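Extracellular protein 11-1 (Passalora fulva, PDB 6ZUS) is a secreted avirulence effector of a plant-pathogenic fungus that binds zinc and is probably recognised by resistance proteins of the host plant. Local coordinates at residues Ala46-Ala50 and Asp51-Thr55; Trp90-Gln94 and Gln95-Cys99; Pro103-Glu106 and Arg107-Arg111. All coordinates share one frame; numbering follows the deposited sequence.

Contact 1 (Ala46-Ala50 and Asp51-Thr55); sequences ACQGA and DGFST
Gln48 and Phe53 meet across a sharp, water-bridged bend, a local contact at the surface of the irregular loop that runs from helix 31-40 to strand 57-64. The bend itself, Gly49 to Gly52, is too wide for a direct closing bond, so a water takes its place: Gly49 O accepts from water 2 at 2.6 Å, and Gly52 N donates to the same water at 2.9 Å. Water 1 fills a second position inside the bend. It accepts from Gln48 NE2 at 2.9 Å and lies close to the carbonyls of both Ala50 and Gly52. Positive phi at Asp51 and Gly52 goes with a sharp change of course, close to a right angle. Outside the bend, Asp51 OD2 forms a salt bridge with Arg84, while the backbone of Gly49 and Gly52 bonds to strand 71-86. The Gln48 chain leaves with CG anti to the backbone N (chi1 -156°) and bends at chi2 (65°), which swings its amide to the Phe53 ring. Amide and ring lie 37° apart, neither stacked nor perpendicular. Gln48 OE1, held by Tyr104 OH from helix 101-109, comes within 3.6 Å of Phe53 CZ.

Contact 2 (Trp90-Gln94 and Gln95-Cys99); sequences WFDGQ and QWFDC
Trp90 and Phe97 pair antiparallel through two backbone bonds: Trp90 N donates to Phe97 O at 2.8 Å, and Phe97 N returns to Trp90 O at 2.7 Å. The next pair, Phe91 with Trp96, is non-hydrogen-bonded, and its side chains share one face of the ribbon. There Phe91 lies over the Trp96 indole, the two side chains crossing at about a right angle. Phe91 CB stands almost on the normal of the six-membered ring, 3.6 Å from its centroid, in a CH-pi contact. Farther out, the phenyl turns its CD1 edge to the face of the five-membered ring, giving an edge-to-face pair with centroids 4.8 Å apart and planes at 53°. With its CG anti to the backbone N (chi1 -172°), Phe91 reaches across the ribbon to both Trp96 and the backbone of Gln95. The whole unit is a short beta hairpin, strands 89-91 and 96-98, whose end is organised by an Asx turn at Asp92. Asp92 OD1 takes Gln94 N at 2.8 Å and Gln95 N at 3.0 Å, from opposite faces of the carboxylate plane, so two backbone N-H groups fix its rotation. Asp92 N also bonds to Gln95 O at 3.0 Å, closing the hairpin loop, in which Gly93 has positive phi. The other carboxylate oxygen, Asp92 OD2, accepts from water 3, which in turn accepts from Gln95 NE2. On the face opposite to Phe91 and Trp96, the Phe97 ring presents its CE1 to the Asp92 carboxylate and its edge to Trp90 O. The Trp90 indole makes a cation-pi contact with Arg86, and Trp90 CB rests 3.6 Å from Cys99 SG.

Contact 3 (Pro103-Glu106 and Arg107-Arg111); sequences PYTE and RVLGR
Val108 lays its CG2 methyl over one face of the Tyr104 ring, one helical turn back along helix 101-109. The methyl is displaced toward the ring rim and, among the ring atoms, is nearest to Tyr104 CE1, at 3.5 Å; the distance from CG2 to the ring centroid is 3.9 Å, a CH-pi contact. Tyr104 CG stands anti to the backbone N (chi1 168°), which puts the ring face under the Val108 methyl; its hydroxyl then bonds to Gln48 OE1. Arg107 runs in the other direction along the helix surface. Its chain bends at chi3 (-53°), bringing the guanidinium back beside the preceding turn, where Tyr104 CA lies over one face and Pro103 CB is 3.9 Å from Arg107 NH1. Outside partners hold the group there: Arg107 NE forms a salt bridge with Asp45 and NH1 bonds to Asp98 O, so the guanidinium links the loop at Asp45 to the backbone at Asp98. Glu106 passes its CG 3.4 Å from Arg111 O, and its OE2 accepts from Trp113 N. Beneath these side chains run i to i+4 backbone bonds, among them Leu109 N to Thr105 O at 2.8 Å. The last, Gly110 N to Glu106 O, is as short at 2.8 Å but more bent, its donor standing above the carbonyl plane. Gly110, with phi 79°, is where the chain leaves the helix. The helix lies against the four-stranded antiparallel sheet: Tyr104 touches Ala82 and Val85 of strand 71-86, Thr105 and Leu109 meet Leu11 of strand 6-20, and both also reach Ser129 of strand 127-138.

How the contacts relate
Along the chain the three contacts come in series: the loop of contact 1, the hairpin of contact 2, then the helix of contact 3, which follows strand 96-98 almost at once. Their centres are about 17 Å (contacts 1 and 2), 14 Å (1 and 3) and 15 Å (2 and 3) apart, yet each touches both others. The Cys47-Cys99 disulfide ties the loop covalently to the end of the hairpin, and Ala46 lies beside Phe97. Arg107 reaches from the helix to both Cys47 and the hairpin backbone. Loop, hairpin and helix thus form one connected group of elements outside the four-stranded sheet of this effector.

Contact 1 (Ala46-Ala50 and Asp51-Thr55)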
ATOM      1  N   ALA A  46     -13.254  -8.910   1.457  1.00 23.78           N
ATOM      2  CA  ALA A  46     -13.977  -9.954   0.707  1.00 24.57           C
ATOM      3  C   ALA A  46     -13.079 -10.557  -0.385  1.00 25.29           C
ATOM      4  O   ALA A  46     -13.224 -11.779  -0.670  1.00 23.26           O
ATOM      5  CB  ALA A  46     -15.228  -9.360   0.112  1.00 26.71           C
ATOM      6  N   CYS A  47     -12.197  -9.759  -1.026  1.00 21.80           N
ATOM      7  CA  CYS A  47     -11.268 -10.227  -2.109  1.00 22.42           C
ATOM      8  C   CYS A  47     -10.027 -10.955  -1.577  1.00 21.20           C
ATOM      9  O   CYS A  47      -9.254 -11.475  -2.407  1.00 21.85           O
ATOM     10  CB  CYS A  47     -10.833  -9.077  -3.003  1.00 24.80           C
ATOM     11  SG  CYS A  47     -12.285  -8.355  -3.810  1.00 27.34           S
ATOM     12  N   GLN A  48      -9.824 -11.023  -0.269  1.00 20.34           N
ATOM     13  CA  GLN A  48      -8.608 -11.651   0.316  1.00 20.53           C
ATOM     14  C   GLN A  48      -8.709 -13.196   0.194  1.00 21.89           C
ATOM     15  O   GLN A  48      -9.717 -13.766   0.638  1.00 21.59           O
ATOM     16  CB  GLN A  48      -8.426 -11.279   1.797  1.00 22.31           C
ATOM     17  CG  GLN A  48      -6.981 -11.396   2.266  1.00 23.75           C
ATOM     18  CD  GLN A  48      -6.090 -10.384   1.558  1.00 23.15           C
ATOM     19  OE1 GLN A  48      -6.461  -9.222   1.393  1.00 22.58           O
ATOM     20  NE2 GLN A  48      -4.917 -10.834   1.151  1.00 20.49           N
ATOM     21  N   GLY A  49      -7.672 -13.854  -0.337  1.00 21.46           N
ATOM     22  CA  GLY A  49      -7.484 -15.301  -0.222  1.00 21.06           C
ATOM     23  C   GLY A  49      -6.734 -15.662   1.033  1.00 22.83           C
ATOM     24  O   GLY A  49      -6.780 -14.924   2.055  1.00 22.10           O
ATOM     25  N   ALA A  50      -6.082 -16.817   0.999  1.00 21.48           N
ATOM     26  CA  ALA A  50      -5.388 -17.389   2.167  1.00 21.77           C
ATOM     27  C   ALA A  50      -4.007 -16.729   2.354  1.00 21.82           C
ATOM     28  O   ALA A  50      -3.524 -15.976   1.447  1.00 21.80           O
ATOM     29  CB  ALA A  50      -5.278 -18.885   1.983  1.00 23.71           C
ATOM     30  N   ASP A  51      -3.386 -17.015   3.488  1.00 23.33           N
ATOM     31  CA  ASP A  51      -1.940 -16.794   3.733  1.00 26.51           C
ATOM     32  C   ASP A  51      -1.640 -15.327   4.113  1.00 29.67           C
ATOM     33  O   ASP A  51      -0.452 -15.023   4.373  1.00 26.02           O
ATOM     34  CB  ASP A  51      -1.092 -17.299   2.559  1.00 26.48           C
ATOM     35  CG  ASP A  51      -0.918 -18.817   2.556  1.00 30.83           C
ATOM     36  OD1 ASP A  51      -0.841 -19.401   3.662  1.00 33.90           O
ATOM     37  OD2 ASP A  51      -0.830 -19.389   1.479  1.00 32.64           O
ATOM     38  N   GLY A  52      -2.632 -14.438   4.148  1.00 26.19           N
ATOM     39  CA  GLY A  52      -2.431 -13.074   4.661  1.00 26.28           C
ATOM     40  C   GLY A  52      -1.334 -12.316   3.915  1.00 24.51           C
ATOM     41  O   GLY A  52      -1.322 -12.319   2.670  1.00 21.85           O
ATOM     42  N   PHE A  53      -0.486 -11.617   4.671  1.00 24.16           N
ATOM     43  CA  PHE A  53       0.436 -10.568   4.179  1.00 23.66           C
ATOM     44  C   PHE A  53       1.845 -10.960   4.591  1.00 23.57           C
ATOM     45  O   PHE A  53       2.038 -11.541   5.665  1.00 23.10           O
ATOM     46  CB  PHE A  53       0.089  -9.188   4.752  1.00 23.97           C
ATOM     47  CG  PHE A  53      -1.236  -8.679   4.270  1.00 23.70           C
ATOM     48  CD1 PHE A  53      -2.404  -9.333   4.618  1.00 25.78           C
ATOM     49  CD2 PHE A  53      -1.312  -7.658   3.355  1.00 21.92           C
ATOM     50  CE1 PHE A  53      -3.639  -8.914   4.141  1.00 27.00           C
ATOM     51  CE2 PHE A  53      -2.536  -7.213   2.889  1.00 22.71           C
ATOM     52  CZ  PHE A  53      -3.704  -7.835   3.283  1.00 27.20           C
ATOM     53  N   SER A  54       2.782 -10.588   3.745  1.00 23.86           N
ATOM     54  CA  SER A  54       4.240 -10.698   3.990  1.00 25.68           C
ATOM     55  C   SER A  54       4.632  -9.785   5.154  1.00 26.45           C
ATOM     56  O   SER A  54       3.778  -8.989   5.680  1.00 25.39           O
ATOM     57  CB  SER A  54       4.996 -10.381   2.768  1.00 25.65           C
ATOM     58  OG  SER A  54       5.057  -8.983   2.593  1.00 27.15           O
ATOM     59  N   THR A  55       5.852  -9.996   5.651  1.00 27.56           N
ATOM     60  CA  THR A  55       6.506  -9.089   6.622  1.00 27.72           C
ATOM     61  C   THR A  55       6.484  -7.671   6.030  1.00 24.41           C
ATOM     62  O   THR A  55       6.709  -7.522   4.813  1.00 24.56           O
ATOM     63  CB  THR A  55       7.949  -9.548   6.898  1.00 33.42           C
ATOM     64  OG1 THR A  55       7.810 -10.816   7.545  1.00 40.45           O
ATOM     65  CG2 THR A  55       8.704  -8.581   7.774  1.00 34.87           C
TER
HETATM   66  O   HOH W   1      -3.299 -13.198   1.151  1.00 20.62           O
HETATM   67  O   HOH W   2      -5.532 -14.372   4.321  1.00 23.22           O

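Contact 2 (Trp90-Gln94 and Gln95-Cys99)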
ATOM      1  N   TRP A  90     -16.116 -10.183  -7.274  1.00 26.10           N
ATOM      2  CA  TRP A  90     -16.382 -11.284  -6.344  1.00 24.99           C
ATOM      3  C   TRP A  90     -17.696 -10.969  -5.653  1.00 27.35           C
ATOM      4  O   TRP A  90     -17.815  -9.854  -5.095  1.00 24.48           O
ATOM      5  CB  TRP A  90     -15.217 -11.401  -5.346  1.00 26.63           C
ATOM      6  CG  TRP A  90     -15.541 -12.192  -4.119  1.00 27.38           C
ATOM      7  CD1 TRP A  90     -15.807 -11.745  -2.853  1.00 28.51           C
ATOM      8  CD2 TRP A  90     -15.725 -13.612  -4.096  1.00 30.36           C
ATOM      9  NE1 TRP A  90     -16.100 -12.801  -2.025  1.00 29.99           N
ATOM     10  CE2 TRP A  90     -16.030 -13.959  -2.755  1.00 28.54           C
ATOM     11  CE3 TRP A  90     -15.617 -14.609  -5.082  1.00 32.27           C
ATOM     12  CZ2 TRP A  90     -16.277 -15.279  -2.389  1.00 35.21           C
ATOM     13  CZ3 TRP A  90     -15.848 -15.916  -4.714  1.00 32.59           C
ATOM     14  CH2 TRP A  90     -16.177 -16.234  -3.392  1.00 37.32           C
ATOM     15  N   PHE A  91     -18.600 -11.949  -5.602  1.00 26.94           N
ATOM     16  CA  PHE A  91     -19.859 -11.860  -4.818  1.00 26.77           C
ATOM     17  C   PHE A  91     -19.666 -12.543  -3.456  1.00 28.51           C
ATOM     18  O   PHE A  91     -19.363 -13.762  -3.420  1.00 32.40           O
ATOM     19  CB  PHE A  91     -20.992 -12.434  -5.681  1.00 31.36           C
ATOM     20  CG  PHE A  91     -22.340 -12.222  -5.051  1.00 31.68           C
ATOM     21  CD1 PHE A  91     -22.909 -10.958  -5.023  1.00 32.94           C
ATOM     22  CD2 PHE A  91     -22.993 -13.268  -4.420  1.00 35.57           C
ATOM     23  CE1 PHE A  91     -24.145 -10.765  -4.434  1.00 33.15           C
ATOM     24  CE2 PHE A  91     -24.229 -13.069  -3.821  1.00 34.70           C
ATOM     25  CZ  PHE A  91     -24.795 -11.816  -3.828  1.00 37.69           C
ATOM     26  N   ASP A  92     -19.846 -11.834  -2.345  1.00 27.47           N
ATOM     27  CA  ASP A  92     -19.575 -12.393  -0.996  1.00 29.48           C
ATOM     28  C   ASP A  92     -20.818 -13.099  -0.440  1.00 32.66           C
ATOM     29  O   ASP A  92     -20.787 -13.482   0.737  1.00 35.40           O
ATOM     30  CB  ASP A  92     -19.062 -11.340  -0.014  1.00 31.42           C
ATOM     31  CG  ASP A  92     -20.140 -10.419   0.557  1.00 31.77           C
ATOM     32  OD1 ASP A  92     -21.228 -10.375  -0.066  1.00 29.69           O
ATOM     33  OD2 ASP A  92     -19.874  -9.732   1.599  1.00 33.91           O
ATOM     34  N   GLY A  93     -21.889 -13.227  -1.218  1.00 34.75           N
ATOM     35  CA  GLY A  93     -23.175 -13.773  -0.720  1.00 40.48           C
ATOM     36  C   GLY A  93     -24.247 -12.700  -0.542  1.00 41.59           C
ATOM     37  O   GLY A  93     -25.452 -13.064  -0.548  1.00 35.70           O
ATOM     38  N   GLN A  94     -23.840 -11.431  -0.390  1.00 33.74           N
ATOM     39  CA  GLN A  94     -24.754 -10.282  -0.179  1.00 36.32           C
ATOM     40  C   GLN A  94     -24.510  -9.185  -1.228  1.00 38.25           C
ATOM     41  O   GLN A  94     -25.479  -8.573  -1.651  1.00 37.24           O
ATOM     42  CB  GLN A  94     -24.566  -9.762   1.239  1.00 43.10           C
ATOM     43  CG  GLN A  94     -24.882 -10.806   2.300  1.00 51.45           C
ATOM     44  CD  GLN A  94     -25.143 -10.174   3.644  1.00 58.62           C
ATOM     45  OE1 GLN A  94     -24.262 -10.139   4.504  1.00 63.57           O
ATOM     46  NE2 GLN A  94     -26.352  -9.649   3.814  1.00 64.24           N
ATOM     47  N   GLN A  95     -23.262  -8.920  -1.633  1.00 30.09           N
ATOM     48  CA  GLN A  95     -22.950  -7.853  -2.617  1.00 29.82           C
ATOM     49  C   GLN A  95     -21.669  -8.183  -3.372  1.00 29.11           C
ATOM     50  O   GLN A  95     -20.900  -9.055  -2.927  1.00 28.80           O
ATOM     51  CB  GLN A  95     -22.832  -6.488  -1.925  1.00 32.03           C
ATOM     52  CG  GLN A  95     -21.605  -6.310  -1.043  1.00 28.71           C
ATOM     53  CD  GLN A  95     -21.620  -4.981  -0.317  1.00 28.77           C
ATOM     54  OE1 GLN A  95     -21.915  -3.921  -0.905  1.00 29.28           O
ATOM     55  NE2 GLN A  95     -21.339  -5.043   0.975  1.00 26.67           N
ATOM     56  N   TRP A  96     -21.484  -7.490  -4.488  1.00 27.03           N
ATOM     57  CA  TRP A  96     -20.287  -7.561  -5.348  1.00 28.02           C
ATOM     58  C   TRP A  96     -19.163  -6.644  -4.841  1.00 26.47           C
ATOM     59  O   TRP A  96     -19.407  -5.452  -4.422  1.00 23.90           O
ATOM     60  CB  TRP A  96     -20.627  -7.197  -6.784  1.00 31.92           C
ATOM     61  CG  TRP A  96     -21.548  -8.184  -7.417  1.00 36.40           C
ATOM     62  CD1 TRP A  96     -22.918  -8.149  -7.509  1.00 40.31           C
ATOM     63  CD2 TRP A  96     -21.108  -9.373  -8.079  1.00 36.81           C
ATOM     64  NE1 TRP A  96     -23.358  -9.258  -8.181  1.00 42.60           N
ATOM     65  CE2 TRP A  96     -22.272 -10.023  -8.545  1.00 40.33           C
ATOM     66  CE3 TRP A  96     -19.847  -9.937  -8.309  1.00 34.82           C
ATOM     67  CZ2 TRP A  96     -22.192 -11.228  -9.227  1.00 37.92           C
ATOM     68  CZ3 TRP A  96     -19.772 -11.125  -8.991  1.00 37.04           C
ATOM     69  CH2 TRP A  96     -20.936 -11.758  -9.440  1.00 40.06           C
ATOM     70  N   PHE A  97     -17.948  -7.137  -5.043  1.00 25.32           N
ATOM     71  CA  PHE A  97     -16.656  -6.452  -4.757  1.00 24.74           C
ATOM     72  C   PHE A  97     -15.808  -6.472  -6.018  1.00 22.79           C
ATOM     73  O   PHE A  97     -15.681  -7.498  -6.718  1.00 24.72           O
ATOM     74  CB  PHE A  97     -15.926  -7.134  -3.595  1.00 23.31           C
ATOM     75  CG  PHE A  97     -16.644  -6.960  -2.283  1.00 24.73           C
ATOM     76  CD1 PHE A  97     -17.710  -7.788  -1.934  1.00 25.37           C
ATOM     77  CD2 PHE A  97     -16.251  -5.979  -1.382  1.00 25.35           C
ATOM     78  CE1 PHE A  97     -18.361  -7.636  -0.718  1.00 24.18           C
ATOM     79  CE2 PHE A  97     -16.914  -5.824  -0.173  1.00 24.09           C
ATOM     80  CZ  PHE A  97     -17.989  -6.632   0.145  1.00 25.33           C
ATOM     81  N   ASP A  98     -15.272  -5.309  -6.333  1.00 25.24           N
ATOM     82  CA  ASP A  98     -14.251  -5.184  -7.385  1.00 23.85           C
ATOM     83  C   ASP A  98     -12.891  -5.524  -6.767  1.00 23.05           C
ATOM     84  O   ASP A  98     -12.462  -4.812  -5.859  1.00 22.44           O
ATOM     85  CB  ASP A  98     -14.293  -3.786  -7.982  1.00 24.07           C
ATOM     86  CG  ASP A  98     -13.482  -3.627  -9.256  1.00 26.82           C
ATOM     87  OD1 ASP A  98     -12.718  -4.579  -9.618  1.00 27.84           O
ATOM     88  OD2 ASP A  98     -13.653  -2.541  -9.905  1.00 28.07           O
ATOM     89  N   CYS A  99     -12.235  -6.550  -7.290  1.00 23.56           N
ATOM     90  CA  CYS A  99     -10.942  -7.036  -6.758  1.00 25.14           C
ATOM     91  C   CYS A  99      -9.761  -6.518  -7.592  1.00 23.56           C
ATOM     92  O   CYS A  99      -8.639  -6.911  -7.276  1.00 24.07           O
ATOM     93  CB  CYS A  99     -10.915  -8.553  -6.677  1.00 29.80           C
ATOM     94  SG  CYS A  99     -12.274  -9.286  -5.707  1.00 30.35           S
TER
HETATM   95  O   HOH W   3     -20.936  -7.235   2.419  1.00 36.52           O

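Contact 3 (Pro103-Glu106 and Arg107-Arg111)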
ATOM      1  N   PRO A 103      -9.326  -0.495  -6.530  1.00 20.19           N
ATOM      2  CA  PRO A 103     -10.360  -0.513  -5.487  1.00 18.94           C
ATOM      3  C   PRO A 103      -9.918  -1.372  -4.296  1.00 18.34           C
ATOM      4  O   PRO A 103     -10.210  -0.962  -3.158  1.00 19.48           O
ATOM      5  CB  PRO A 103     -11.639  -1.041  -6.187  1.00 21.62           C
ATOM      6  CG  PRO A 103     -11.145  -1.704  -7.435  1.00 21.09           C
ATOM      7  CD  PRO A 103      -9.869  -0.968  -7.827  1.00 20.08           C
ATOM      8  N   TYR A 104      -9.311  -2.540  -4.563  1.00 17.46           N
ATOM      9  CA  TYR A 104      -8.829  -3.447  -3.487  1.00 18.48           C
ATOM     10  C   TYR A 104      -7.867  -2.667  -2.573  1.00 17.79           C
ATOM     11  O   TYR A 104      -8.027  -2.672  -1.351  1.00 17.82           O
ATOM     12  CB  TYR A 104      -8.181  -4.701  -4.064  1.00 18.24           C
ATOM     13  CG  TYR A 104      -7.416  -5.506  -3.050  1.00 17.58           C
ATOM     14  CD1 TYR A 104      -8.036  -6.354  -2.134  1.00 18.64           C
ATOM     15  CD2 TYR A 104      -6.037  -5.450  -3.007  1.00 19.27           C
ATOM     16  CE1 TYR A 104      -7.320  -7.067  -1.180  1.00 19.05           C
ATOM     17  CE2 TYR A 104      -5.302  -6.149  -2.062  1.00 18.63           C
ATOM     18  CZ  TYR A 104      -5.933  -6.963  -1.144  1.00 20.19           C
ATOM     19  OH  TYR A 104      -5.144  -7.608  -0.238  1.00 21.66           O
ATOM     20  N   THR A 105      -6.835  -2.033  -3.143  1.00 17.19           N
ATOM     21  CA  THR A 105      -5.812  -1.278  -2.371  1.00 18.10           C
ATOM     22  C   THR A 105      -6.498  -0.198  -1.539  1.00 17.09           C
ATOM     23  O   THR A 105      -6.215  -0.035  -0.329  1.00 18.35           O
ATOM     24  CB  THR A 105      -4.728  -0.686  -3.289  1.00 19.39           C
ATOM     25  OG1 THR A 105      -4.141  -1.765  -4.026  1.00 18.34           O
ATOM     26  CG2 THR A 105      -3.737   0.098  -2.447  1.00 18.80           C
ATOM     27  N   GLU A 106      -7.412   0.542  -2.149  1.00 17.94           N
ATOM     28  CA  GLU A 106      -8.108   1.646  -1.430  1.00 18.80           C
ATOM     29  C   GLU A 106      -8.941   1.108  -0.259  1.00 17.72           C
ATOM     30  O   GLU A 106      -8.901   1.758   0.812  1.00 19.18           O
ATOM     31  CB  GLU A 106      -8.921   2.476  -2.414  1.00 19.89           C
ATOM     32  CG  GLU A 106      -8.038   3.246  -3.333  1.00 19.52           C
ATOM     33  CD  GLU A 106      -8.793   4.144  -4.305  1.00 25.72           C
ATOM     34  OE1 GLU A 106     -10.036   3.914  -4.430  1.00 29.41           O
ATOM     35  OE2 GLU A 106      -8.180   5.112  -4.876  1.00 23.88           O
ATOM     36  N   ARG A 107      -9.586  -0.066  -0.401  1.00 19.58           N
ATOM     37  CA  ARG A 107     -10.334  -0.701   0.734  1.00 20.16           C
ATOM     38  C   ARG A 107      -9.383  -1.157   1.847  1.00 21.30           C
ATOM     39  O   ARG A 107      -9.676  -0.917   3.022  1.00 24.73           O
ATOM     40  CB  ARG A 107     -11.218  -1.857   0.262  1.00 20.12           C
ATOM     41  CG  ARG A 107     -12.369  -1.384  -0.633  1.00 19.84           C
ATOM     42  CD  ARG A 107     -13.434  -2.464  -0.765  1.00 21.75           C
ATOM     43  NE  ARG A 107     -12.873  -3.743  -1.207  1.00 19.93           N
ATOM     44  CZ  ARG A 107     -12.698  -4.099  -2.474  1.00 20.06           C
ATOM     45  NH1 ARG A 107     -13.135  -3.329  -3.448  1.00 21.25           N
ATOM     46  NH2 ARG A 107     -12.155  -5.275  -2.761  1.00 20.39           N
ATOM     47  N   VAL A 108      -8.272  -1.777   1.492  1.00 18.75           N
ATOM     48  CA  VAL A 108      -7.357  -2.422   2.466  1.00 18.87           C
ATOM     49  C   VAL A 108      -6.500  -1.356   3.175  1.00 18.81           C
ATOM     50  O   VAL A 108      -6.295  -1.498   4.400  1.00 18.82           O
ATOM     51  CB  VAL A 108      -6.529  -3.496   1.728  1.00 22.75           C
ATOM     52  CG1 VAL A 108      -5.311  -3.933   2.517  1.00 24.02           C
ATOM     53  CG2 VAL A 108      -7.440  -4.670   1.371  1.00 25.11           C
ATOM     54  N   LEU A 109      -5.912  -0.396   2.442  1.00 17.93           N
ATOM     55  CA  LEU A 109      -5.014   0.642   2.997  1.00 18.94           C
ATOM     56  C   LEU A 109      -5.817   1.879   3.429  1.00 19.44           C
ATOM     57  O   LEU A 109      -5.299   2.651   4.289  1.00 20.43           O
ATOM     58  CB  LEU A 109      -3.913   1.015   1.986  1.00 18.16           C
ATOM     59  CG  LEU A 109      -2.625   0.193   2.094  1.00 17.66           C
ATOM     60  CD1 LEU A 109      -2.877  -1.280   1.828  1.00 22.51           C
ATOM     61  CD2 LEU A 109      -1.519   0.693   1.183  1.00 18.89           C
ATOM     62  N   GLY A 110      -6.988   2.142   2.836  1.00 17.78           N
ATOM     63  CA  GLY A 110      -7.859   3.253   3.274  1.00 17.96           C
ATOM     64  C   GLY A 110      -7.404   4.604   2.778  1.00 18.30           C
ATOM     65  O   GLY A 110      -7.839   5.640   3.356  1.00 18.88           O
ATOM     66  N   ARG A 111      -6.569   4.634   1.718  1.00 17.76           N
ATOM     67  CA  ARG A 111      -6.040   5.889   1.130  1.00 17.78           C
ATOM     68  C   ARG A 111      -6.125   5.765  -0.386  1.00 19.31           C
ATOM     69  O   ARG A 111      -6.018   4.630  -0.928  1.00 17.77           O
ATOM     70  CB  ARG A 111      -4.593   6.150   1.546  1.00 17.42           C
ATOM     71  CG  ARG A 111      -4.335   6.151   3.047  1.00 18.47           C
ATOM     72  CD  ARG A 111      -5.054   7.309   3.718  1.00 19.61           C
ATOM     73  NE  ARG A 111      -4.745   7.301   5.132  1.00 21.78           N
ATOM     74  CZ  ARG A 111      -4.800   8.345   5.976  1.00 21.83           C
ATOM     75  NH1 ARG A 111      -5.232   9.552   5.593  1.00 19.87           N
ATOM     76  NH2 ARG A 111      -4.445   8.122   7.237  1.00 22.03           N
TER